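Local coordinates for protein PKS (Streptomyces albus, PDB 4OQJ) that probably catalyses decarboxylative chain elongation as a ketosynthase of an oxazolomycin polyketide synthase, joining acyl units delivered on acyl carrier proteins, at residues 496-501 / 690-695; 26-31 / 380-385; 386-391 / 445-450; 464-469 / 513-518. One frame throughout, in Å; residues are numbered along the deposited sequence.

How the interactions relate
The four contacts run from the ketosynthase core to the small domain beside it. Interactions 2 and 3 share helix 376-390, which packs on the large mixed sheet; their centres are about 10 Å apart, and Leu381 CD1 meets Val447 CG2 at 3.7 Å. Interaction 4 pairs two strands of the separate three-stranded sheet; the centres of interactions 2 and 4 are about 30 Å apart. Interaction 1 joins the two regions. Its helix packs against strand 465-471, with Leu496 CD2 3.6 Å from Arg465 CB, while its returning chain meets the end of the core helix, where Pro693 CG lies 4.2 Å from Arg389 NH1. Centres of interactions 1 and 4 are about 12 Å apart.

Interaction 1 (496-501 / 690-695)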
loop_
_atom_site.group_PDB
_atom_site.type_symbol
_atom_site.label_atom_id
_atom_site.label_comp_id
_atom_site.label_asym_id
_atom_site.label_seq_id
_atom_site.Cartn_x
_atom_site.Cartn_y
_atom_site.Cartn_z
ATOM N N LEU A 496 -15.116 35.755 11.246
ATOM C CA LEU A 496 -13.845 36.422 10.944
ATOM C C LEU A 496 -12.668 35.762 11.671
ATOM O O LEU A 496 -11.556 35.677 11.142
ATOM C CB LEU A 496 -13.913 37.900 11.326
ATOM C CG LEU A 496 -12.680 38.710 10.947
ATOM C CD1 LEU A 496 -12.534 38.775 9.434
ATOM C CD2 LEU A 496 -12.736 40.108 11.563
ATOM N N SER A 497 -12.934 35.301 12.891
ATOM C CA SER A 497 -11.951 34.598 13.704
ATOM C C SER A 497 -11.391 33.393 12.970
ATOM O O SER A 497 -10.173 33.211 12.860
ATOM C CB SER A 497 -12.590 34.146 15.009
ATOM O OG SER A 497 -12.714 35.231 15.899
ATOM N N ALA A 498 -12.302 32.566 12.481
ATOM C CA ALA A 498 -11.927 31.330 11.803
ATOM C C ALA A 498 -11.151 31.638 10.531
ATOM O O ALA A 498 -10.190 30.935 10.192
ATOM C CB ALA A 498 -13.172 30.509 11.484
ATOM N N VAL A 499 -11.562 32.692 9.830
ATOM C CA VAL A 499 -10.874 33.107 8.617
ATOM C C VAL A 499 -9.437 33.510 8.961
ATOM O O VAL A 499 -8.488 33.086 8.289
ATOM C CB VAL A 499 -11.603 34.264 7.925
ATOM C CG1 VAL A 499 -10.770 34.843 6.799
ATOM C CG2 VAL A 499 -12.943 33.793 7.376
ATOM N N ALA A 500 -9.280 34.302 10.023
ATOM C CA ALA A 500 -7.962 34.783 10.435
ATOM C C ALA A 500 -7.079 33.631 10.860
ATOM O O ALA A 500 -5.917 33.578 10.482
ATOM C CB ALA A 500 -8.078 35.795 11.573
ATOM N N GLN A 501 -7.634 32.719 11.652
ATOM C CA GLN A 501 -6.877 31.579 12.159
ATOM C C GLN A 501 -6.435 30.661 11.030
ATOM O O GLN A 501 -5.275 30.235 10.966
ATOM C CB GLN A 501 -7.713 30.784 13.161
ATOM C CG GLN A 501 -7.968 31.512 14.492
ATOM C CD GLN A 501 -9.086 30.866 15.312
ATOM O OE1 GLN A 501 -9.929 30.137 14.777
ATOM N NE2 GLN A 501 -9.087 31.121 16.614
ATOM N N ARG A 690 -10.720 27.312 14.880
ATOM C CA ARG A 690 -11.623 26.628 13.964
ATOM C C ARG A 690 -11.117 26.783 12.536
ATOM O O ARG A 690 -11.101 27.884 11.997
ATOM C CB ARG A 690 -13.040 27.188 14.076
ATOM C CG ARG A 690 -13.683 26.982 15.424
ATOM C CD ARG A 690 -14.228 25.575 15.577
ATOM N NE ARG A 690 -14.952 25.431 16.836
ATOM C CZ ARG A 690 -14.374 25.209 18.013
ATOM N NH1 ARG A 690 -15.121 25.102 19.103
ATOM N NH2 ARG A 690 -13.052 25.093 18.109
ATOM N N ARG A 691 -10.675 25.685 11.936
ATOM C CA ARG A 691 -10.214 25.707 10.552
ATOM C C ARG A 691 -11.388 25.583 9.585
ATOM O O ARG A 691 -12.247 24.718 9.761
ATOM C CB ARG A 691 -9.216 24.572 10.310
ATOM C CG ARG A 691 -7.881 24.854 10.918
ATOM C CD ARG A 691 -7.013 23.641 10.899
ATOM N NE ARG A 691 -5.649 23.959 11.289
ATOM C CZ ARG A 691 -5.244 24.112 12.544
ATOM N NH1 ARG A 691 -6.100 23.999 13.553
ATOM N NH2 ARG A 691 -3.975 24.391 12.784
ATOM N N VAL A 692 -11.422 26.431 8.559
ATOM C CA VAL A 692 -12.550 26.426 7.614
ATOM C C VAL A 692 -12.050 26.492 6.176
ATOM O O VAL A 692 -10.974 27.051 5.919
ATOM C CB VAL A 692 -13.515 27.604 7.871
ATOM C CG1 VAL A 692 -14.101 27.520 9.275
ATOM C CG2 VAL A 692 -12.800 28.955 7.694
ATOM N N PRO A 693 -12.832 25.945 5.230
ATOM C CA PRO A 693 -12.452 26.020 3.814
ATOM C C PRO A 693 -12.365 27.446 3.283
ATOM O O PRO A 693 -13.333 28.191 3.382
ATOM C CB PRO A 693 -13.579 25.251 3.105
ATOM C CG PRO A 693 -14.175 24.393 4.142
ATOM C CD PRO A 693 -14.066 25.163 5.421
ATOM N N LEU A 694 -11.211 27.814 2.734
ATOM C CA LEU A 694 -11.033 29.101 2.071
ATOM C C LEU A 694 -10.402 28.819 0.715
ATOM O O LEU A 694 -9.981 27.692 0.475
ATOM C CB LEU A 694 -10.153 30.028 2.897
ATOM C CG LEU A 694 -10.687 30.397 4.279
ATOM C CD1 LEU A 694 -9.611 31.073 5.086
ATOM C CD2 LEU A 694 -11.890 31.308 4.154
ATOM N N PRO A 695 -10.338 29.821 -0.179
ATOM C CA PRO A 695 -9.780 29.499 -1.499
ATOM C C PRO A 695 -8.349 28.998 -1.396
ATOM O O PRO A 695 -7.661 29.329 -0.433
ATOM C CB PRO A 695 -9.851 30.825 -2.251
ATOM C CG PRO A 695 -11.009 31.566 -1.593
ATOM C CD PRO A 695 -10.920 31.182 -0.136
#
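Gln501 and Arg690 make the polar link between helix 496-501 and the extended segment 690-695. The glutamine CG lies anti to the carbonyl carbon (chi1 -69°) and the chain stays extended beyond it, carrying the amide to the backbone of Arg690. Arg690 N gives a nearly straight hydrogen bond to Gln501 OE1, 2.9 Å long with 168° at the hydrogen; the donor stands above the plane of the amide carbonyl. At the other end of the amide, NE2 donates to Pro688 O, so both its polar atoms grip the chain and fix the flip of the group. One turn back, alanine suits the close approach: Ala498 CB lies 3.4 Å from Arg690 O and 3.8 Å from Val692 CG1. The valine sets CG1 anti to its carbonyl carbon, and CG2 also reaches Ala498 CB. Farther on, Leu694 CD1 rests 3.9 Å from Val499 O, while its other methyl, CD2, is 4.2 Å from Val499 CG2. Val692 N is also held by Thr502 OG1. Thus segment 690-695, which follows helix 680-684, passes across helix 496-505, whose Leu496, Val499 and Ala500 touch strand 465-471; Val499 also meets Leu488 of helix 474-490.

Interaction 2 (26-31 / 380-385)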
loop_
_atom_site.group_PDB
_atom_site.type_symbol
_atom_site.label_atom_id
_atom_site.label_comp_id
_atom_site.label_asym_id
_atom_site.label_seq_id
_atom_site.Cartn_x
_atom_site.Cartn_y
_atom_site.Cartn_z
ATOM N N ILE A 26 -11.406 15.888 6.668
ATOM C CA ILE A 26 -11.276 17.272 7.116
ATOM C C ILE A 26 -10.849 18.207 6.013
ATOM O O ILE A 26 -10.780 19.412 6.218
ATOM C CB ILE A 26 -10.294 17.411 8.274
ATOM C CG1 ILE A 26 -8.886 16.950 7.874
ATOM C CG2 ILE A 26 -10.811 16.645 9.496
ATOM C CD1 ILE A 26 -7.843 17.309 8.924
ATOM N N GLY A 27 -10.573 17.664 4.839
ATOM C CA GLY A 27 -10.250 18.481 3.687
ATOM C C GLY A 27 -10.294 17.619 2.443
ATOM O O GLY A 27 -10.307 16.396 2.545
ATOM N N LEU A 28 -10.339 18.247 1.275
ATOM C CA LEU A 28 -10.357 17.498 0.026
ATOM C C LEU A 28 -10.128 18.437 -1.128
ATOM O O LEU A 28 -10.245 19.650 -0.983
ATOM C CB LEU A 28 -11.670 16.726 -0.158
ATOM C CG LEU A 28 -13.015 17.471 -0.142
ATOM C CD1 LEU A 28 -13.273 18.202 -1.437
ATOM C CD2 LEU A 28 -14.138 16.477 0.116
ATOM N N ALA A 29 -9.755 17.868 -2.267
ATOM C CA ALA A 29 -9.499 18.645 -3.464
ATOM C C ALA A 29 -9.629 17.754 -4.689
ATOM O O ALA A 29 -9.480 16.536 -4.609
ATOM C CB ALA A 29 -8.120 19.275 -3.410
ATOM N N CYS A 30 -9.910 18.378 -5.826
ATOM C CA CYS A 30 -10.106 17.635 -7.048
ATOM C C CYS A 30 -9.990 18.525 -8.265
ATOM O O CYS A 30 -10.416 19.692 -8.269
ATOM C CB CYS A 30 -11.476 16.940 -7.039
ATOM S SG CYS A 30 -12.875 18.085 -6.786
ATOM N N ARG A 31 -9.411 17.948 -9.301
ATOM C CA ARG A 31 -9.440 18.506 -10.638
ATOM C C ARG A 31 -9.931 17.381 -11.529
ATOM O O ARG A 31 -9.211 16.404 -11.778
ATOM C CB ARG A 31 -8.065 19.003 -11.059
ATOM C CG ARG A 31 -7.464 19.980 -10.037
ATOM C CD ARG A 31 -5.969 20.056 -10.141
ATOM N NE ARG A 31 -5.436 21.192 -9.380
ATOM C CZ ARG A 31 -4.258 21.751 -9.617
ATOM N NH1 ARG A 31 -3.485 21.264 -10.584
ATOM N NH2 ARG A 31 -3.853 22.796 -8.890
ATOM N N GLY A 380 -15.864 9.252 -7.262
ATOM C CA GLY A 380 -17.031 8.661 -6.607
ATOM C C GLY A 380 -17.164 9.053 -5.130
ATOM O O GLY A 380 -18.250 9.381 -4.663
ATOM N N LEU A 381 -16.055 9.009 -4.394
ATOM C CA LEU A 381 -16.065 9.328 -2.969
ATOM C C LEU A 381 -16.338 10.813 -2.745
ATOM O O LEU A 381 -17.153 11.181 -1.889
ATOM C CB LEU A 381 -14.738 8.924 -2.320
ATOM C CG LEU A 381 -14.550 9.242 -0.827
ATOM C CD1 LEU A 381 -15.677 8.671 0.023
ATOM C CD2 LEU A 381 -13.212 8.706 -0.356
ATOM N N ILE A 382 -15.681 11.667 -3.527
ATOM C CA ILE A 382 -15.846 13.097 -3.350
ATOM C C ILE A 382 -17.258 13.517 -3.740
ATOM O O ILE A 382 -17.820 14.353 -3.067
ATOM C CB ILE A 382 -14.780 13.902 -4.122
ATOM C CG1 ILE A 382 -13.429 13.711 -3.424
ATOM C CG2 ILE A 382 -15.127 15.400 -4.130
ATOM C CD1 ILE A 382 -12.230 14.277 -4.161
ATOM N N LYS A 383 -17.859 12.917 -4.770
ATOM C CA LYS A 383 -19.257 13.221 -5.084
ATOM C C LYS A 383 -20.118 12.907 -3.879
ATOM O O LYS A 383 -20.999 13.678 -3.518
ATOM C CB LYS A 383 -19.763 12.421 -6.302
ATOM C CG LYS A 383 -21.292 12.214 -6.359
ATOM C CD LYS A 383 -21.691 11.291 -7.518
ATOM C CE LYS A 383 -23.195 11.003 -7.513
ATOM N NZ LYS A 383 -23.515 10.076 -8.600
ATOM N N THR A 384 -19.864 11.758 -3.265
ATOM C CA THR A 384 -20.701 11.276 -2.172
ATOM C C THR A 384 -20.506 12.157 -0.941
ATOM O O THR A 384 -21.459 12.464 -0.232
ATOM C CB THR A 384 -20.373 9.782 -1.850
ATOM O OG1 THR A 384 -20.628 8.984 -3.017
ATOM C CG2 THR A 384 -21.209 9.266 -0.700
ATOM N N ILE A 385 -19.277 12.588 -0.700
ATOM C CA ILE A 385 -19.009 13.512 0.404
ATOM C C ILE A 385 -19.765 14.836 0.220
ATOM O O ILE A 385 -20.343 15.355 1.168
ATOM C CB ILE A 385 -17.499 13.790 0.543
ATOM C CG1 ILE A 385 -16.791 12.545 1.071
ATOM C CG2 ILE A 385 -17.241 14.979 1.477
ATOM C CD1 ILE A 385 -15.275 12.598 0.959
#
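Leu28 and Ile385 meet tip to tip in an apolar contact between strand 26-31 and helix 380-385. Leu28 CD2 comes 3.7 Å from Ile385 CG2, and the same methyl also touches Ile385 CD1. The leucine CG sits between the backbone N and the carbonyl carbon (chi1 57°), a less common choice for leucine. Its second methyl, CD1, lies 4.3 Å from Ile382 CG2, so the forked end of Leu28 is shared by two isoleucines one helical turn apart. Ile382 reaches further along the strand: its CD1 packs on Cys30 CB at 4.0 Å. Branched leucine and isoleucine suit this buried interface, their methyls filling the space between strand and helix, and Cys30 contributes its CB.

Contact with the backbone is also made by Ile382, whose CD1 stands 3.6 Å from Ala29 O. No hydrogen bond joins the two segments, and their axes come no nearer than 9.9 Å. Within the helix, Gly380 O accepts from both Thr384 N and Thr384 OG1, the latter at 2.9 Å. Thr384 OG1 is satisfied within the helix by this bond; the two donors reach Gly380 O from opposite faces of its plane.

Strand 23-31 lies in the large mixed sheet, bonded to strand 259-267. Helix 376-390 covers the side to which Leu28 and Cys30 point, together with Phe41 of helix 38-46, while Ala29 points away and packs against helix 105-121.

Interaction 3 (386-391 / 445-450); sequences LMLRHR and VIVEEP
Leu388 of helix 386-390 rests on the end of strand 445-448, and its side chain can be followed outward over the strand end and the loop residue Glu449. CB approaches Glu449 CA at 4.1 Å. CG is set anti to the carbonyl carbon (chi1 -77°), and from it the two methyls part. CD1 presses on Val447 CG1 at 3.4 Å, tighter than usual for two carbons, and lies near Val447 CB as well; the Leu388 and Val447 side chains cross obliquely. CD2 goes instead to Glu449, 3.8 Å from its N and 4.0 Å from its CB, with the leucine and glutamate side chains at about a right angle. A forked side chain suits this place because one residue thus packs on both the strand and the loop that follows it.

Beyond the leucine, Glu449 turns its carboxylate to Arg391. Arg391 NH1 and Glu449 OE1 form a salt bridge 2.7 Å long, met on the syn side of the carboxylate, although the hydrogen bond is bent to 133°. The guanidinium and carboxylate planes stand 65° apart. Glu449 OE2 has a second charged partner in Arg429, so the carboxylate may offset two nearby positive charges, consistent with its staying ionised.

Arg391, with positive phi, is the C-prime residue of a Schellman motif that closes the helix, Thr392 N reaching back to Met387 O. A capped helix packed over a strand of the large mixed sheet is consistent with the layered alpha-beta fold of thiolase-like ketosynthases.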
loop_
_atom_site.group_PDB
_atom_site.type_symbol
_atom_site.label_atom_id
_atom_site.label_comp_id
_atom_site.label_asym_id
_atom_site.label_seq_id
_atom_site.Cartn_x
_atom_site.Cartn_y
_atom_site.Cartn_z
ATOM N N LEU A 386 -19.774 15.377 -0.994
ATOM C CA LEU A 386 -20.455 16.648 -1.243
ATOM C C LEU A 386 -21.973 16.518 -1.086
ATOM O O LEU A 386 -22.624 17.406 -0.528
ATOM C CB LEU A 386 -20.110 17.175 -2.638
ATOM C CG LEU A 386 -18.636 17.593 -2.790
ATOM C CD1 LEU A 386 -18.275 17.823 -4.246
ATOM C CD2 LEU A 386 -18.347 18.861 -1.983
HETATM N N MSE A 387 -22.534 15.420 -1.579
HETATM C CA MSE A 387 -23.965 15.153 -1.436
HETATM C C MSE A 387 -24.362 15.152 0.028
HETATM O O MSE A 387 -25.397 15.707 0.394
HETATM C CB MSE A 387 -24.344 13.796 -2.052
HETATM C CG MSE A 387 -24.277 13.727 -3.552
HETATM SE SE MSE A 387 -24.446 11.855 -4.138
HETATM C CE MSE A 387 -26.234 11.486 -3.496
ATOM N N LEU A 388 -23.542 14.486 0.849
ATOM C CA LEU A 388 -23.809 14.327 2.275
ATOM C C LEU A 388 -23.690 15.653 3.012
ATOM O O LEU A 388 -24.506 15.968 3.877
ATOM C CB LEU A 388 -22.849 13.308 2.899
ATOM C CG LEU A 388 -23.134 11.824 2.650
ATOM C CD1 LEU A 388 -21.907 10.979 3.015
ATOM C CD2 LEU A 388 -24.340 11.383 3.452
ATOM N N ARG A 389 -22.652 16.418 2.679
ATOM C CA ARG A 389 -22.441 17.709 3.311
ATOM C C ARG A 389 -23.574 18.659 2.941
ATOM O O ARG A 389 -24.003 19.452 3.769
ATOM C CB ARG A 389 -21.085 18.319 2.921
ATOM C CG ARG A 389 -20.656 19.411 3.898
ATOM C CD ARG A 389 -19.396 20.192 3.515
ATOM N NE ARG A 389 -19.036 21.094 4.617
ATOM C CZ ARG A 389 -18.369 22.242 4.496
ATOM N NH1 ARG A 389 -17.951 22.664 3.309
ATOM N NH2 ARG A 389 -18.120 22.976 5.581
ATOM N N HIS A 390 -24.055 18.575 1.704
ATOM C CA HIS A 390 -25.146 19.426 1.241
ATOM C C HIS A 390 -26.539 18.852 1.552
ATOM O O HIS A 390 -27.540 19.511 1.288
ATOM C CB HIS A 390 -25.039 19.658 -0.276
ATOM C CG HIS A 390 -24.004 20.661 -0.672
ATOM N ND1 HIS A 390 -22.759 20.304 -1.141
ATOM C CD2 HIS A 390 -24.033 22.015 -0.685
ATOM C CE1 HIS A 390 -22.058 21.392 -1.405
ATOM N NE2 HIS A 390 -22.812 22.445 -1.139
ATOM N N ARG A 391 -26.602 17.630 2.082
ATOM C CA ARG A 391 -27.877 16.919 2.301
ATOM C C ARG A 391 -28.759 17.014 1.063
ATOM O O ARG A 391 -29.956 17.350 1.116
ATOM C CB ARG A 391 -28.594 17.458 3.544
ATOM C CG ARG A 391 -27.998 16.912 4.852
ATOM C CD ARG A 391 -27.581 18.004 5.837
ATOM N NE ARG A 391 -28.693 18.464 6.677
ATOM C CZ ARG A 391 -28.934 18.061 7.927
ATOM N NH1 ARG A 391 -28.149 17.172 8.530
ATOM N NH2 ARG A 391 -29.975 18.557 8.585
ATOM N N VAL A 445 -16.498 1.658 0.727
ATOM C CA VAL A 445 -16.329 2.602 1.825
ATOM C C VAL A 445 -17.708 3.084 2.298
ATOM O O VAL A 445 -18.588 3.406 1.479
ATOM C CB VAL A 445 -15.466 3.786 1.373
ATOM C CG1 VAL A 445 -15.398 4.890 2.431
ATOM C CG2 VAL A 445 -14.088 3.292 1.014
ATOM N N ILE A 446 -17.902 3.116 3.616
ATOM C CA ILE A 446 -19.151 3.592 4.200
ATOM C C ILE A 446 -18.914 4.995 4.710
ATOM O O ILE A 446 -17.994 5.233 5.505
ATOM C CB ILE A 446 -19.640 2.714 5.361
ATOM C CG1 ILE A 446 -19.803 1.247 4.911
ATOM C CG2 ILE A 446 -20.944 3.280 5.951
ATOM C CD1 ILE A 446 -20.774 1.032 3.777
ATOM N N VAL A 447 -19.747 5.916 4.252
ATOM C CA VAL A 447 -19.602 7.336 4.576
ATOM C C VAL A 447 -20.896 7.850 5.201
ATOM O O VAL A 447 -21.986 7.517 4.731
ATOM C CB VAL A 447 -19.275 8.192 3.322
ATOM C CG1 VAL A 447 -18.886 9.585 3.733
ATOM C CG2 VAL A 447 -18.153 7.569 2.505
ATOM N N GLU A 448 -20.762 8.658 6.254
ATOM C CA GLU A 448 -21.896 9.271 6.940
ATOM C C GLU A 448 -21.801 10.805 6.906
ATOM O O GLU A 448 -20.707 11.398 6.816
ATOM C CB GLU A 448 -21.956 8.765 8.384
ATOM C CG GLU A 448 -23.180 9.191 9.171
ATOM C CD GLU A 448 -23.265 8.498 10.527
ATOM O OE1 GLU A 448 -23.644 7.305 10.576
ATOM O OE2 GLU A 448 -22.933 9.137 11.546
ATOM N N GLU A 449 -22.952 11.458 6.970
ATOM C CA GLU A 449 -22.969 12.905 6.985
ATOM C C GLU A 449 -22.262 13.378 8.254
ATOM O O GLU A 449 -22.205 12.654 9.249
ATOM C CB GLU A 449 -24.395 13.435 6.912
ATOM C CG GLU A 449 -25.255 13.091 8.122
ATOM C CD GLU A 449 -26.614 13.767 8.048
ATOM O OE1 GLU A 449 -26.630 15.008 7.906
ATOM O OE2 GLU A 449 -27.652 13.069 8.115
ATOM N N PRO A 450 -21.683 14.579 8.210
ATOM C CA PRO A 450 -20.940 15.026 9.384
ATOM C C PRO A 450 -21.869 15.386 10.540
ATOM O O PRO A 450 -23.049 15.671 10.312
ATOM C CB PRO A 450 -20.187 16.252 8.869
ATOM C CG PRO A 450 -21.064 16.799 7.797
ATOM C CD PRO A 450 -21.726 15.601 7.151
#

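Interaction 4 (464-469 / 513-518)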
loop_
_atom_site.group_PDB
_atom_site.type_symbol
_atom_site.label_atom_id
_atom_site.label_comp_id
_atom_site.label_asym_id
_atom_site.label_seq_id
_atom_site.Cartn_x
_atom_site.Cartn_y
_atom_site.Cartn_z
ATOM N N PRO A 464 -11.631 43.067 16.372
ATOM C CA PRO A 464 -10.940 43.069 15.076
ATOM C C PRO A 464 -9.982 41.889 14.939
ATOM O O PRO A 464 -9.632 41.265 15.935
ATOM C CB PRO A 464 -10.177 44.393 15.079
ATOM C CG PRO A 464 -9.961 44.709 16.530
ATOM C CD PRO A 464 -11.166 44.156 17.254
ATOM N N ARG A 465 -9.574 41.604 13.710
ATOM C CA ARG A 465 -8.685 40.487 13.415
ATOM C C ARG A 465 -7.691 40.892 12.356
ATOM O O ARG A 465 -7.973 41.741 11.516
ATOM C CB ARG A 465 -9.473 39.258 12.935
ATOM C CG ARG A 465 -10.344 38.621 13.994
ATOM C CD ARG A 465 -9.511 37.900 15.034
ATOM N NE ARG A 465 -10.320 37.368 16.130
ATOM C CZ ARG A 465 -9.901 36.443 16.989
ATOM N NH1 ARG A 465 -8.679 35.933 16.886
ATOM N NH2 ARG A 465 -10.706 36.022 17.952
ATOM N N LEU A 466 -6.527 40.271 12.407
ATOM C CA LEU A 466 -5.501 40.464 11.407
ATOM C C LEU A 466 -5.573 39.330 10.394
ATOM O O LEU A 466 -5.369 38.179 10.752
ATOM C CB LEU A 466 -4.108 40.495 12.061
ATOM C CG LEU A 466 -2.934 40.658 11.096
ATOM C CD1 LEU A 466 -3.006 42.018 10.396
ATOM C CD2 LEU A 466 -1.622 40.493 11.821
ATOM N N LEU A 467 -5.852 39.667 9.140
ATOM C CA LEU A 467 -5.840 38.703 8.040
ATOM C C LEU A 467 -4.501 38.754 7.318
ATOM O O LEU A 467 -4.060 39.831 6.919
ATOM C CB LEU A 467 -6.973 39.005 7.064
ATOM C CG LEU A 467 -8.373 39.115 7.666
ATOM C CD1 LEU A 467 -9.394 39.312 6.552
ATOM C CD2 LEU A 467 -8.710 37.880 8.495
ATOM N N VAL A 468 -3.847 37.604 7.158
ATOM C CA VAL A 468 -2.553 37.572 6.482
ATOM C C VAL A 468 -2.616 36.675 5.237
ATOM O O VAL A 468 -3.274 35.633 5.228
ATOM C CB VAL A 468 -1.427 37.123 7.443
ATOM C CG1 VAL A 468 -1.278 38.137 8.582
ATOM C CG2 VAL A 468 -1.681 35.721 7.979
ATOM N N LEU A 469 -1.988 37.144 4.165
ATOM C CA LEU A 469 -1.923 36.420 2.900
ATOM C C LEU A 469 -0.482 36.413 2.441
ATOM O O LEU A 469 0.239 37.395 2.642
ATOM C CB LEU A 469 -2.800 37.077 1.827
ATOM C CG LEU A 469 -4.312 36.843 1.829
ATOM C CD1 LEU A 469 -4.973 37.505 3.012
ATOM C CD2 LEU A 469 -4.902 37.391 0.541
ATOM N N ARG A 513 3.962 39.262 0.740
ATOM C CA ARG A 513 3.010 39.234 1.835
ATOM C C ARG A 513 2.050 40.410 1.847
ATOM O O ARG A 513 2.353 41.504 1.350
ATOM C CB ARG A 513 3.767 39.181 3.163
ATOM C CG ARG A 513 4.692 37.985 3.259
ATOM C CD ARG A 513 5.309 37.839 4.642
ATOM N NE ARG A 513 6.194 36.674 4.709
ATOM C CZ ARG A 513 6.913 36.330 5.780
ATOM N NH1 ARG A 513 6.875 37.059 6.884
ATOM N NH2 ARG A 513 7.674 35.245 5.743
ATOM N N ARG A 514 0.888 40.172 2.448
ATOM C CA ARG A 514 -0.146 41.192 2.555
ATOM C C ARG A 514 -0.902 40.988 3.840
ATOM O O ARG A 514 -1.055 39.855 4.300
ATOM C CB ARG A 514 -1.100 41.138 1.366
ATOM C CG ARG A 514 -2.163 42.245 1.359
ATOM C CD ARG A 514 -2.783 42.341 -0.008
ATOM N NE ARG A 514 -1.916 43.067 -0.930
ATOM C CZ ARG A 514 -1.866 42.866 -2.245
ATOM N NH1 ARG A 514 -2.625 41.940 -2.810
ATOM N NH2 ARG A 514 -1.042 43.595 -2.999
ATOM N N ALA A 515 -1.352 42.079 4.444
ATOM C CA ALA A 515 -2.129 41.966 5.672
ATOM C C ALA A 515 -3.096 43.124 5.842
ATOM O O ALA A 515 -2.904 44.216 5.305
ATOM C CB ALA A 515 -1.211 41.867 6.885
ATOM N N LEU A 516 -4.138 42.857 6.611
ATOM C CA LEU A 516 -5.235 43.794 6.784
ATOM C C LEU A 516 -5.861 43.573 8.137
ATOM O O LEU A 516 -6.173 42.447 8.495
ATOM C CB LEU A 516 -6.290 43.604 5.694
ATOM C CG LEU A 516 -7.621 44.303 5.951
ATOM C CD1 LEU A 516 -7.429 45.788 5.784
ATOM C CD2 LEU A 516 -8.711 43.773 5.039
ATOM N N VAL A 517 -6.064 44.648 8.887
ATOM C CA VAL A 517 -6.837 44.568 10.117
ATOM C C VAL A 517 -8.300 44.850 9.771
ATOM O O VAL A 517 -8.616 45.908 9.234
ATOM C CB VAL A 517 -6.353 45.588 11.183
ATOM C CG1 VAL A 517 -7.187 45.473 12.445
ATOM C CG2 VAL A 517 -4.873 45.396 11.495
ATOM N N ALA A 518 -9.193 43.934 10.109
ATOM C CA ALA A 518 -10.586 44.084 9.721
ATOM C C ALA A 518 -11.484 43.903 10.919
ATOM O O ALA A 518 -11.135 43.214 11.876
ATOM C CB ALA A 518 -10.948 43.077 8.626
#
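Strands 465-469 and 513-518 run antiparallel, their axes 4.7 Å apart at closest and at 162°, with Arg465-Ala518, Leu467-Leu516 and Leu469-Arg514 as hydrogen-bonded pairs. Each pair makes two backbone bonds; Leu467 N to Leu516 O is 2.9 Å. Between them lie the non-hydrogen-bonded pairs Leu466-Val517 and Val468-Ala515, where CA groups approach carbonyl oxygens, as with Ala515 CA 3.1 Å from Leu467 O.

Side chains of those two non-hydrogen-bonded pairs share one face. Leu466, its CG anti to the backbone N (chi1 178°), leans back across the partner strand: CD1 lies 3.9 Å from Ala515 CB and 4.0 Å from Val517 CG2. Alanine suits this place because its single methyl leaves room for both Leu466 CD1 and Val468 CG1, the latter 4.1 Å from Ala515 CB. Just before the strand, Pro464 CB packs on Val517 CG1 at 4.1 Å. Helix 660-673 covers this face, with Ile668 on Leu466 and Trp672 on Val468.

The opposite face carries Leu467, Leu469, Leu516 and Ala518, packed against helices 474-490, 496-505 and 521-530, and also Arg465 and Arg514, whose ends lead away from the partner strand: Arg465 to a salt bridge with Glu687, Arg514 to one with Asp478 and a hydrogen bond with Thr538.

Strand 512-518 is the middle of a three-stranded antiparallel sheet, completed by strand 536-539. With helices on both faces, the sheet forms the core of a small alpha-beta domain, consistent with the linker domain that follows the ketosynthase in modular polyketide synthases.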